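Local atomic coordinates of Dye type peroxidase A (Streptomyces lividans 1326, PDB entry 6GZW), a protein that binds haem and probably catalyses the peroxide-dependent oxidation of dyes and other substrates, as other dye-decolourising peroxidases do. Residues P25-L37 / G124-A138. Sequence-based numbering, arbitrary orientation. Where two conformers were deposited one is given.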
# COMPACT_ATOMS: atom_id res chain seq x y z
N PRO A 25 9.37 2.62 16.09
CA PRO A 25 8.08 1.96 16.03
C PRO A 25 7.72 1.57 14.62
O PRO A 25 8.19 2.17 13.64
CB PRO A 25 7.12 3.01 16.53
CG PRO A 25 7.93 3.85 17.45
CD PRO A 25 9.24 3.94 16.73
N MET A 26 6.82 0.60 14.53
CA MET A 26 6.23 0.17 13.28
C MET A 26 5.60 1.32 12.51
O MET A 26 5.00 2.22 13.10
CB MET A 26 5.16 -0.86 13.59
CG MET A 26 5.75 -2.13 14.20
SD MET A 26 6.17 -3.40 12.99
CE MET A 26 7.49 -2.73 12.09
N GLN A 27 5.74 1.27 11.18
CA GLN A 27 5.17 2.29 10.29
C GLN A 27 4.13 1.66 9.37
O GLN A 27 4.24 0.48 9.03
CB GLN A 27 6.29 2.88 9.45
CG GLN A 27 7.34 3.69 10.24
CD GLN A 27 8.71 3.53 9.67
OE1 GLN A 27 9.09 2.44 9.23
NE2 GLN A 27 9.49 4.62 9.70
N ALA A 28 3.17 2.47 8.94
CA ALA A 28 2.05 2.00 8.13
C ALA A 28 2.44 1.60 6.70
O ALA A 28 1.76 0.79 6.10
CB ALA A 28 0.95 3.03 8.08
N ARG A 29 3.52 2.18 6.18
CA ARG A 29 3.92 1.98 4.80
C ARG A 29 5.40 1.68 4.73
O ARG A 29 6.17 2.36 5.38
CB ARG A 29 3.60 3.24 4.00
CG ARG A 29 3.92 3.16 2.53
CD ARG A 29 3.35 1.92 1.90
NE ARG A 29 3.13 2.12 0.49
CZ ARG A 29 2.74 1.18 -0.35
NH1 ARG A 29 2.54 -0.07 0.06
NH2 ARG A 29 2.56 1.50 -1.61
N GLY A 30 5.76 0.64 3.97
CA GLY A 30 7.15 0.22 3.75
C GLY A 30 7.48 0.01 2.28
O GLY A 30 6.66 -0.44 1.49
N HIS A 31 8.72 0.35 1.92
CA HIS A 31 9.30 -0.05 0.66
C HIS A 31 10.70 -0.60 0.97
O HIS A 31 11.51 0.12 1.56
CB HIS A 31 9.42 1.12 -0.31
CG HIS A 31 8.14 1.84 -0.62
ND1 HIS A 31 7.12 1.29 -1.37
CD2 HIS A 31 7.73 3.08 -0.28
CE1 HIS A 31 6.14 2.18 -1.49
NE2 HIS A 31 6.49 3.28 -0.86
N LEU A 32 10.96 -1.83 0.57
CA LEU A 32 12.30 -2.42 0.66
C LEU A 32 12.85 -2.46 -0.75
O LEU A 32 12.13 -2.83 -1.67
CB LEU A 32 12.26 -3.83 1.21
CG LEU A 32 11.53 -4.08 2.54
CD1 LEU A 32 11.71 -5.50 3.04
CD2 LEU A 32 11.95 -3.08 3.61
N VAL A 33 14.12 -2.09 -0.94
CA VAL A 33 14.70 -2.11 -2.28
C VAL A 33 16.15 -2.56 -2.18
O VAL A 33 16.82 -2.24 -1.20
CB VAL A 33 14.52 -0.73 -2.95
CG1 VAL A 33 15.04 0.39 -2.09
CG2 VAL A 33 15.10 -0.70 -4.36
N ALA A 34 16.58 -3.40 -3.12
CA ALA A 34 17.97 -3.78 -3.27
C ALA A 34 18.51 -3.22 -4.57
O ALA A 34 17.80 -3.18 -5.58
CB ALA A 34 18.10 -5.30 -3.22
N PHE A 35 19.77 -2.78 -4.55
CA PHE A 35 20.47 -2.26 -5.71
C PHE A 35 21.72 -3.10 -5.98
O PHE A 35 22.35 -3.56 -5.01
CB PHE A 35 20.91 -0.81 -5.48
CG PHE A 35 19.79 0.16 -5.33
CD1 PHE A 35 19.23 0.40 -4.09
CD2 PHE A 35 19.32 0.92 -6.41
CE1 PHE A 35 18.20 1.31 -3.90
CE2 PHE A 35 18.28 1.85 -6.22
CZ PHE A 35 17.72 2.03 -4.96
N ASP A 36 22.06 -3.30 -7.25
CA ASP A 36 23.37 -3.82 -7.64
C ASP A 36 24.22 -2.74 -8.27
O ASP A 36 23.75 -1.96 -9.11
CB ASP A 36 23.26 -4.98 -8.61
CG ASP A 36 22.75 -6.25 -7.95
OD1 ASP A 36 23.01 -6.44 -6.75
OD2 ASP A 36 22.12 -7.07 -8.64
N LEU A 37 25.48 -2.68 -7.88
CA LEU A 37 26.39 -1.72 -8.50
C LEU A 37 26.53 -1.98 -10.00
O LEU A 37 26.58 -3.12 -10.45
CB LEU A 37 27.76 -1.80 -7.80
CG LEU A 37 27.80 -1.26 -6.37
CD1 LEU A 37 29.12 -1.66 -5.74
CD2 LEU A 37 27.66 0.23 -6.32
N GLY A 124 21.68 -8.98 -3.17
CA GLY A 124 21.96 -7.65 -3.72
C GLY A 124 23.17 -7.04 -3.07
O GLY A 124 23.51 -7.36 -1.94
N ASP A 125 23.81 -6.12 -3.80
CA ASP A 125 24.95 -5.40 -3.22
C ASP A 125 24.55 -4.47 -2.09
O ASP A 125 25.29 -4.37 -1.08
CB ASP A 125 25.69 -4.57 -4.28
CG ASP A 125 26.36 -5.43 -5.39
OD1 ASP A 125 26.75 -6.61 -5.14
OD2 ASP A 125 26.47 -4.89 -6.54
N LEU A 126 23.41 -3.78 -2.25
CA LEU A 126 22.98 -2.72 -1.33
C LEU A 126 21.51 -2.87 -1.01
O LEU A 126 20.73 -3.23 -1.90
CB LEU A 126 23.20 -1.35 -1.95
CG LEU A 126 24.65 -0.93 -2.17
CD1 LEU A 126 24.71 0.24 -3.13
CD2 LEU A 126 25.33 -0.60 -0.84
N TRP A 127 21.13 -2.57 0.22
CA TRP A 127 19.71 -2.62 0.62
C TRP A 127 19.31 -1.31 1.24
O TRP A 127 20.07 -0.71 1.98
CB TRP A 127 19.56 -3.75 1.62
CG TRP A 127 18.20 -3.97 2.22
CD1 TRP A 127 17.09 -4.55 1.63
CD2 TRP A 127 17.82 -3.64 3.56
NE1 TRP A 127 16.07 -4.62 2.54
CE2 TRP A 127 16.48 -4.07 3.73
CE3 TRP A 127 18.49 -3.06 4.65
CZ2 TRP A 127 15.79 -3.92 4.95
CZ3 TRP A 127 17.80 -2.88 5.87
CH2 TRP A 127 16.47 -3.33 6.02
N VAL A 128 18.10 -0.83 0.91
CA VAL A 128 17.52 0.31 1.59
C VAL A 128 16.13 -0.04 2.07
O VAL A 128 15.34 -0.63 1.32
CB VAL A 128 17.42 1.55 0.65
CG1 VAL A 128 17.00 2.77 1.47
CG2 VAL A 128 18.75 1.79 -0.05
N GLN A 129 15.84 0.34 3.33
CA GLN A 129 14.51 0.20 3.91
C GLN A 129 13.91 1.58 4.11
O GLN A 129 14.48 2.43 4.81
CB GLN A 129 14.59 -0.53 5.25
CG GLN A 129 13.27 -0.62 6.03
CD GLN A 129 13.48 -1.21 7.40
OE1 GLN A 129 14.12 -0.60 8.27
NE2 GLN A 129 12.96 -2.41 7.60
N ILE A 130 12.74 1.80 3.51
CA ILE A 130 12.02 3.04 3.67
C ILE A 130 10.69 2.74 4.35
O ILE A 130 9.99 1.82 3.93
CB ILE A 130 11.79 3.69 2.30
CG1 ILE A 130 13.15 4.09 1.76
CG2 ILE A 130 10.84 4.89 2.42
CD1 ILE A 130 13.15 4.38 0.31
N GLY A 131 10.35 3.51 5.37
CA GLY A 131 9.06 3.45 6.02
C GLY A 131 8.54 4.78 6.51
O GLY A 131 9.33 5.68 6.82
N ALA A 132 7.22 4.93 6.49
CA ALA A 132 6.55 6.11 6.99
C ALA A 132 5.09 5.80 7.21
O ALA A 132 4.58 4.77 6.74
CB ALA A 132 6.70 7.28 6.00
N ASP A 133 4.41 6.70 7.89
CA ASP A 133 2.96 6.54 8.11
C ASP A 133 2.08 7.19 7.05
O ASP A 133 0.86 7.07 7.14
CB ASP A 133 2.63 7.07 9.50
CG ASP A 133 3.10 6.14 10.61
OD1 ASP A 133 2.95 4.89 10.48
OD2 ASP A 133 3.58 6.65 11.63
N ASP A 134 2.69 7.91 6.11
CA ASP A 134 1.98 8.44 4.94
C ASP A 134 2.57 7.84 3.66
O ASP A 134 3.79 7.80 3.47
CB ASP A 134 2.07 9.96 4.88
CG ASP A 134 1.32 10.51 3.72
OD1 ASP A 134 0.09 10.54 3.85
OD2 ASP A 134 1.93 10.89 2.68
N ALA A 135 1.69 7.43 2.75
CA ALA A 135 2.13 6.74 1.54
C ALA A 135 2.81 7.68 0.54
O ALA A 135 3.65 7.23 -0.23
CB ALA A 135 0.96 5.98 0.87
N LEU A 136 2.40 8.94 0.48
CA LEU A 136 3.06 9.90 -0.41
C LEU A 136 4.46 10.22 0.09
O LEU A 136 5.43 10.21 -0.69
CB LEU A 136 2.25 11.19 -0.61
CG LEU A 136 0.83 11.00 -1.18
CD1 LEU A 136 0.24 12.36 -1.53
CD2 LEU A 136 0.79 10.05 -2.36
N VAL A 137 4.59 10.44 1.41
CA VAL A 137 5.92 10.60 2.01
C VAL A 137 6.78 9.40 1.71
O VAL A 137 7.95 9.53 1.32
CB VAL A 137 5.83 10.84 3.55
CG1 VAL A 137 7.20 10.82 4.19
CG2 VAL A 137 5.11 12.16 3.84
N ALA A 138 6.24 8.19 1.90
CA ALA A 138 7.03 7.03 1.64
C ALA A 138 7.46 6.90 0.17
O ALA A 138 8.61 6.59 -0.12
CB ALA A 138 6.27 5.78 2.07
O HOH W 1 4.85 5.02 13.34
O HOH W 2 2.16 3.12 12.22
O HOH W 3 3.93 4.50 -0.69
O HOH W 4 26.90 -5.49 -9.22
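Strands 29-37 and 126-132 run antiparallel, their axes at 157° and 4.7 Å apart at closest approach. Paired N-H and C=O groups join Arg29 to Ala132, His31 to Ile130, Val33 to Val128 and Phe35 to Leu126. A classic beta bulge sets both Asp125 and Leu126 opposite Phe35, and beyond it carboxylates take over: Asp36 OD1 accepts from Asp125 N, and Asp125 OD2 uses its anti lone pair for Leu37 N (2.8 Å). Arg156 and Arg95 form salt bridges with Asp36 and Asp125, respectively, which probably offsets the nearness of the two acids; Asp125 OD1 is also hydrogen-bonded to Ser91 OG. At the other end Asp133 OD1 accepts from Ala28 N at 2.9 Å.

The amide of Gln27 lies against the peptide of Gly131, CD 3.4 Å from Gly131 C, a place a side chain on Gly131 would block. Gln27 OE1 accepts from Arg302 NH2 and NE2 donates to Ser81 O and Thr83 OG1, so an alanine in place of Gln27 would probably leave these groups without their mate and uncover the Gly131 peptide. On one face of the sheet Leu32 CD2 runs alongside Gln129 CG (3.7 Å), while Trp127 stacks on Phe358. The other face pairs Val33 CG1 with Val128 CB at 3.8 Å, and Phe35 CE1 meets Val128 CG2. With CG anti to the backbone N (chi1 -178°), Arg29 lays CG on Ala138 CB at 3.5 Å; a water links its NE to His31 NE2 and Ala135 O, and His31 ND1 is hydrogen-bonded to Asn160 OD1.

The pair forms two central strands of the N-terminal half of the ferredoxin-like dimeric alpha-beta barrel fold of Dyp-type peroxidases, with helix 135-149 packed across one face.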